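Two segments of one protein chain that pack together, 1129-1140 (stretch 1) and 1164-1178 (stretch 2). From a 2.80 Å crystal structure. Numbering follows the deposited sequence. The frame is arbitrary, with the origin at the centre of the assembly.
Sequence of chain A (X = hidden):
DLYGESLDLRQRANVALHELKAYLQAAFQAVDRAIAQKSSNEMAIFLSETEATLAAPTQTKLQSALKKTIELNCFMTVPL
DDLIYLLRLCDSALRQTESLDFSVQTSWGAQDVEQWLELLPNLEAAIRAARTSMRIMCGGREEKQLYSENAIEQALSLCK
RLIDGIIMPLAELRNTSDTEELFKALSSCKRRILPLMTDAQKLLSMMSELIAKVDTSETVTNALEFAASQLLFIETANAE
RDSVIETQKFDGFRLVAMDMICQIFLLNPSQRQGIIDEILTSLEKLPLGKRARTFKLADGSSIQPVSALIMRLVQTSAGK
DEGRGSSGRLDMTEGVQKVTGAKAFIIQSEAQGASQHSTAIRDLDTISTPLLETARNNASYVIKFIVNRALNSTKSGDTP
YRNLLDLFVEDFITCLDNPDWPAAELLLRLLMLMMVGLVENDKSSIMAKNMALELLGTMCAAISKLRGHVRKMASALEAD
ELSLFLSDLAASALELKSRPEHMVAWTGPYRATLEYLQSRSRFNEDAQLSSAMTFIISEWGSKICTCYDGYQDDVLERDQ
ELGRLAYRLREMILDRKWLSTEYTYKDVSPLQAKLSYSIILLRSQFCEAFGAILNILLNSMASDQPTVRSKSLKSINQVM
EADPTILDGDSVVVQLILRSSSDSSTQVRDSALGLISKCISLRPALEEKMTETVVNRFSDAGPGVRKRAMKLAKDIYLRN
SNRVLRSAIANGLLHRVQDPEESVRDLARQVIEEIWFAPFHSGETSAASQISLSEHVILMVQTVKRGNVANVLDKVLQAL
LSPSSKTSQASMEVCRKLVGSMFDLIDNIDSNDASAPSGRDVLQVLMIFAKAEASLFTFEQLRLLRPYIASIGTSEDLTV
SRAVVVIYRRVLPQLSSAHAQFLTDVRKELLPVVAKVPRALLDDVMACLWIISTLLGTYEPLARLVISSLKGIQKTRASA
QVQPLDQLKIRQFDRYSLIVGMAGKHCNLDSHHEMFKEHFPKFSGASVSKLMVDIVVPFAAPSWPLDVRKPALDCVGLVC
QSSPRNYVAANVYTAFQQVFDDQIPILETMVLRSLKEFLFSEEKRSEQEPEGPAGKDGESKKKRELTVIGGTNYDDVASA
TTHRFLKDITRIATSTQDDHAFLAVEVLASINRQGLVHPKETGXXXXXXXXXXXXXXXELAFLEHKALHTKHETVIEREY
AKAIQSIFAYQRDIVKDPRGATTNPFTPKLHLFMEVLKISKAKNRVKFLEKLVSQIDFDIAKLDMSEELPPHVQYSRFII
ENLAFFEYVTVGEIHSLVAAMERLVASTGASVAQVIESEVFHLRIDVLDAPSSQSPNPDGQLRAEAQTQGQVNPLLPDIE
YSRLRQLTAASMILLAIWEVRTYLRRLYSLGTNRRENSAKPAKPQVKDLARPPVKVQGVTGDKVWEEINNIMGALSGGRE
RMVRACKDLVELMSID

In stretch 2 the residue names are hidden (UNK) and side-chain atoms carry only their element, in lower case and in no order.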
# COMPACT_ATOMS: atom_id res chain seq x y z
N ILE A 1129 17.62 43.66 24.57
CA ILE A 1129 16.89 42.82 23.62
C ILE A 1129 17.11 41.35 23.94
O ILE A 1129 16.19 40.53 23.86
CB ILE A 1129 17.28 43.15 22.17
CG1 ILE A 1129 17.25 44.66 21.90
CG2 ILE A 1129 16.31 42.49 21.21
CD1 ILE A 1129 17.92 45.07 20.61
N THR A 1130 18.34 40.99 24.31
CA THR A 1130 18.62 39.63 24.75
C THR A 1130 17.75 39.27 25.95
O THR A 1130 17.11 38.21 25.96
CB THR A 1130 20.10 39.49 25.11
OG1 THR A 1130 20.91 39.74 23.95
CG2 THR A 1130 20.41 38.08 25.64
N ARG A 1131 17.71 40.13 26.96
CA ARG A 1131 16.87 39.87 28.13
C ARG A 1131 15.44 39.57 27.72
O ARG A 1131 14.85 38.58 28.16
CB ARG A 1131 16.92 41.07 29.09
CG ARG A 1131 16.04 40.90 30.33
CD ARG A 1131 15.98 42.17 31.15
NE ARG A 1131 15.51 43.31 30.37
CZ ARG A 1131 14.24 43.50 30.01
NH1 ARG A 1131 13.30 42.62 30.36
NH2 ARG A 1131 13.90 44.57 29.30
N ILE A 1132 14.85 40.43 26.88
CA ILE A 1132 13.47 40.21 26.45
C ILE A 1132 13.35 38.88 25.72
O ILE A 1132 12.35 38.17 25.85
CB ILE A 1132 12.99 41.38 25.58
CG1 ILE A 1132 12.94 42.67 26.41
CG2 ILE A 1132 11.61 41.09 24.99
CD1 ILE A 1132 12.68 43.92 25.60
N ALA A 1133 14.38 38.51 24.94
CA ALA A 1133 14.29 37.30 24.13
C ALA A 1133 14.37 36.04 24.97
O ALA A 1133 13.78 35.01 24.60
CB ALA A 1133 15.40 37.30 23.07
N THR A 1134 15.08 36.08 26.10
CA THR A 1134 15.36 34.89 26.89
C THR A 1134 14.64 34.88 28.24
O THR A 1134 15.01 34.11 29.13
CB THR A 1134 16.87 34.74 27.10
OG1 THR A 1134 17.36 35.85 27.86
CG2 THR A 1134 17.59 34.68 25.76
N SER A 1135 13.62 35.73 28.41
CA SER A 1135 12.90 35.81 29.67
C SER A 1135 11.53 35.15 29.62
O SER A 1135 11.04 34.69 30.66
CB SER A 1135 12.72 37.28 30.08
OG SER A 1135 13.97 37.89 30.33
N THR A 1136 10.90 35.08 28.45
CA THR A 1136 9.59 34.46 28.31
C THR A 1136 9.57 33.63 27.03
O THR A 1136 10.52 33.65 26.24
CB THR A 1136 8.47 35.51 28.28
OG1 THR A 1136 8.83 36.58 27.40
CG2 THR A 1136 8.21 36.06 29.68
N GLN A 1137 8.47 32.91 26.85
CA GLN A 1137 8.30 32.02 25.70
C GLN A 1137 7.08 32.39 24.87
O GLN A 1137 6.54 31.55 24.15
CB GLN A 1137 8.20 30.57 26.18
CG GLN A 1137 8.60 29.54 25.14
CD GLN A 1137 8.99 28.22 25.76
OE1 GLN A 1137 9.90 27.54 25.28
NE2 GLN A 1137 8.31 27.84 26.84
N ASP A 1138 6.65 33.65 24.94
CA ASP A 1138 5.47 34.12 24.22
C ASP A 1138 5.90 34.91 22.99
O ASP A 1138 7.08 35.04 22.66
CB ASP A 1138 4.59 34.96 25.16
CG ASP A 1138 5.38 35.96 25.97
OD1 ASP A 1138 6.44 36.42 25.49
OD2 ASP A 1138 4.95 36.28 27.10
N ASP A 1139 4.90 35.46 22.28
CA ASP A 1139 5.16 36.10 21.00
C ASP A 1139 6.09 37.30 21.15
O ASP A 1139 6.90 37.58 20.26
CB ASP A 1139 3.84 36.53 20.35
CG ASP A 1139 3.04 35.35 19.84
OD1 ASP A 1139 3.64 34.42 19.26
OD2 ASP A 1139 1.80 35.35 20.03
N HIS A 1140 5.98 38.03 22.26
CA HIS A 1140 6.85 39.18 22.48
C HIS A 1140 8.32 38.77 22.43
O HIS A 1140 9.13 39.35 21.69
CB HIS A 1140 6.51 39.82 23.83
CG HIS A 1140 7.06 41.20 24.00
ND1 HIS A 1140 7.73 41.59 25.14
CD2 HIS A 1140 7.04 42.28 23.18
CE1 HIS A 1140 8.10 42.85 25.01
NE2 HIS A 1140 7.70 43.29 23.83
N UNK A 1164 25.59 31.35 22.51
CA UNK A 1164 24.92 30.62 23.58
C UNK A 1164 23.44 30.97 23.63
O UNK A 1164 22.60 30.11 23.94
c UNK A 1164 25.62 30.91 24.93
c UNK A 1164 27.02 30.34 24.93
c UNK A 1164 24.81 30.35 26.10
N UNK A 1165 23.09 32.21 23.32
CA UNK A 1165 21.69 32.62 23.38
C UNK A 1165 20.86 31.85 22.37
O UNK A 1165 19.79 31.32 22.71
o UNK A 1165 22.21 34.83 24.23
c UNK A 1165 21.57 34.13 23.16
c UNK A 1165 20.09 34.55 23.09
N UNK A 1166 21.32 31.76 21.12
CA UNK A 1166 20.55 31.05 20.10
C UNK A 1166 20.58 29.55 20.34
O UNK A 1166 19.57 28.87 20.13
c UNK A 1166 19.22 32.87 17.89
c UNK A 1166 18.75 34.08 17.40
c UNK A 1166 20.97 34.95 17.43
c UNK A 1166 21.08 31.39 18.71
c UNK A 1166 21.43 33.75 17.94
c UNK A 1166 19.63 35.12 17.17
c UNK A 1166 20.57 32.70 18.17
N UNK A 1167 21.73 29.01 20.76
CA UNK A 1167 21.78 27.61 21.14
C UNK A 1167 20.74 27.31 22.22
O UNK A 1167 20.12 26.24 22.23
c UNK A 1167 23.20 27.24 21.61
c UNK A 1167 24.21 27.42 20.47
c UNK A 1167 25.66 27.28 20.89
c UNK A 1167 23.25 25.80 22.11
N UNK A 1168 20.53 28.26 23.13
CA UNK A 1168 19.57 28.07 24.21
C UNK A 1168 18.14 28.18 23.69
O UNK A 1168 17.28 27.37 24.05
o UNK A 1168 21.19 29.03 25.73
c UNK A 1168 18.93 28.81 26.52
c UNK A 1168 19.81 29.09 25.32
N UNK A 1169 17.86 29.18 22.86
CA UNK A 1169 16.51 29.37 22.34
C UNK A 1169 16.10 28.27 21.38
O UNK A 1169 14.90 28.08 21.15
c UNK A 1169 16.59 31.95 22.57
c UNK A 1169 15.40 32.10 23.51
c UNK A 1169 16.77 33.22 21.75
c UNK A 1169 16.41 30.73 21.65
N UNK A 1170 17.06 27.54 20.81
CA UNK A 1170 16.72 26.43 19.92
C UNK A 1170 15.96 25.33 20.65
O UNK A 1170 15.27 24.54 20.00
c UNK A 1170 17.98 25.87 19.27
N UNK A 1171 16.09 25.25 21.97
CA UNK A 1171 15.38 24.25 22.77
C UNK A 1171 14.05 24.77 23.29
O UNK A 1171 13.51 24.20 24.25
o UNK A 1171 16.42 24.87 24.87
c UNK A 1171 16.26 23.80 23.94
c UNK A 1171 17.63 23.35 23.44
N UNK A 1172 13.51 25.82 22.69
CA UNK A 1172 12.24 26.38 23.14
C UNK A 1172 11.07 25.58 22.57
O UNK A 1172 11.16 24.99 21.49
o UNK A 1172 10.92 28.42 23.18
c UNK A 1172 12.13 27.85 22.72
N UNK A 1173 9.96 25.58 23.31
CA UNK A 1173 8.76 24.89 22.84
C UNK A 1173 8.00 25.72 21.82
O UNK A 1173 7.35 25.16 20.93
c UNK A 1173 7.85 24.55 24.03
c UNK A 1173 8.51 23.51 24.92
o UNK A 1173 7.58 25.73 24.79
N UNK A 1174 8.05 27.05 21.93
CA UNK A 1174 7.45 27.92 20.92
C UNK A 1174 8.11 27.63 19.58
O UNK A 1174 9.31 27.91 19.41
n UNK A 1174 7.16 31.66 20.31
c UNK A 1174 6.29 32.24 19.50
c UNK A 1174 5.72 30.13 19.69
c UNK A 1174 6.83 30.33 20.45
n UNK A 1174 5.41 31.34 19.11
c UNK A 1174 7.62 29.39 21.31
N UNK A 1175 7.39 27.07 18.60
CA UNK A 1175 8.06 26.66 17.35
C UNK A 1175 8.78 27.80 16.64
O UNK A 1175 9.84 27.57 16.04
c UNK A 1175 5.86 25.73 17.49
c UNK A 1175 5.96 26.73 18.59
c UNK A 1175 6.91 26.10 16.51
N UNK A 1176 8.23 29.01 16.69
CA UNK A 1176 8.81 30.11 15.91
C UNK A 1176 10.13 30.58 16.51
O UNK A 1176 10.98 31.10 15.78
c UNK A 1176 7.82 31.26 15.82
n UNK A 1176 4.92 34.92 15.69
c UNK A 1176 4.91 33.63 15.40
c UNK A 1176 5.92 31.71 14.23
n UNK A 1176 5.84 33.12 14.60
n UNK A 1176 3.98 32.85 15.93
c UNK A 1176 6.43 30.84 15.36
N UNK A 1177 10.32 30.42 17.82
CA UNK A 1177 11.61 30.71 18.42
C UNK A 1177 12.60 29.58 18.15
O UNK A 1177 13.77 29.82 17.83
c UNK A 1177 10.59 32.22 20.17
c UNK A 1177 10.27 32.50 21.63
c UNK A 1177 12.82 31.11 20.61
c UNK A 1177 11.45 30.97 19.93
N UNK A 1178 12.14 28.33 18.28
CA UNK A 1178 13.03 27.19 18.11
C UNK A 1178 13.57 27.11 16.69
O UNK A 1178 14.76 26.85 16.48
c UNK A 1178 12.29 25.90 18.47
o UNK A 1178 13.10 24.76 18.25

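Position 1164 carries three carbons, one bearing the other two, out of reach of stretch 1: Val1164. Position 1165 has a carbon carrying one oxygen and one carbon, points toward stretch 1 and touches Thr1134; this is Thr1165, whose CG2 lies 3.7 Å from Thr1134 CG2, a methyl-to-methyl contact. At 1166 one carbon leads to a ring of six carbons; the CA-to-CB bond points away from stretch 1 and the ring, though it turns back somewhat, touches nothing there: Phe1166. Position 1167 has four carbons, forked at the first with one arm two carbons long, and touches nothing across the gap: Ile1167.

At 1168 a carbon again carries an oxygen and a carbon, giving Thr1168; its OG1 donates to Val1164 O at 2.5 Å and is also hydrogen-bonded elsewhere in the structure. Position 1169 has four carbons forked at the second, packed on Ala1133 and Thr1134. It is Leu1169, with CD2 3.5 Å from Ala1133 O and 4.1 Å from Thr1134 CG2.

A single carbon at 1170 makes Ala1170, out of reach. The carbon with one oxygen and one carbon at 1171 is Thr1171; its OG1 donates to Thr1168 O at 2.8 Å, reaching back to the residue before the type I turn that runs from Leu1169 to 1172. Position 1172 has one carbon then one oxygen, close to Gln1137: Ser1172, whose OG donates to Gln1137 OE1 in a very short 2.5 Å hydrogen bond. At 1173 a carbon carries an oxygen and a carbon, beside Gln1137, so Thr1173; its backbone N donates to Gln1137 OE1 at 2.8 Å.

Position 1174 holds one carbon and a five-membered ring of three carbons and two nitrogens, near Gln1137, Asp1138 and Asp1139. This is His1174, the N-cap residue, with CE1 3.4 Å from Asp1139 OD1. Three carbons closing onto the backbone nitrogen at 1175 define Pro1175, in the helix's first turn. At 1176 three carbons, a nitrogen and a carbon with two more nitrogens, near Asp1139, give Arg1176, whose NH1 forms a long salt bridge with Asp1139 OD1 at 3.7 Å. Position 1177, four carbons forked at the first with one longer arm, reaches Asp1138 and is Ile1177; its CD1 lies 4.2 Å from Asp1138 O. One carbon and one oxygen at 1178 make Ser1178, whose OG bonds Ala1170 O at 2.8 Å.

The contact works in zones. Threonine methyls and a leucine pack where the first helix ends; beyond it, Gln1137 extends its amide to the 1172–1173 loop, one oxygen accepting two hydrogen bonds, while the long Asp1139–Arg1176 pair adds charge pairing among exposed residues.

Stretch 2 (1164-1178) VTFITLATSTHPRIS
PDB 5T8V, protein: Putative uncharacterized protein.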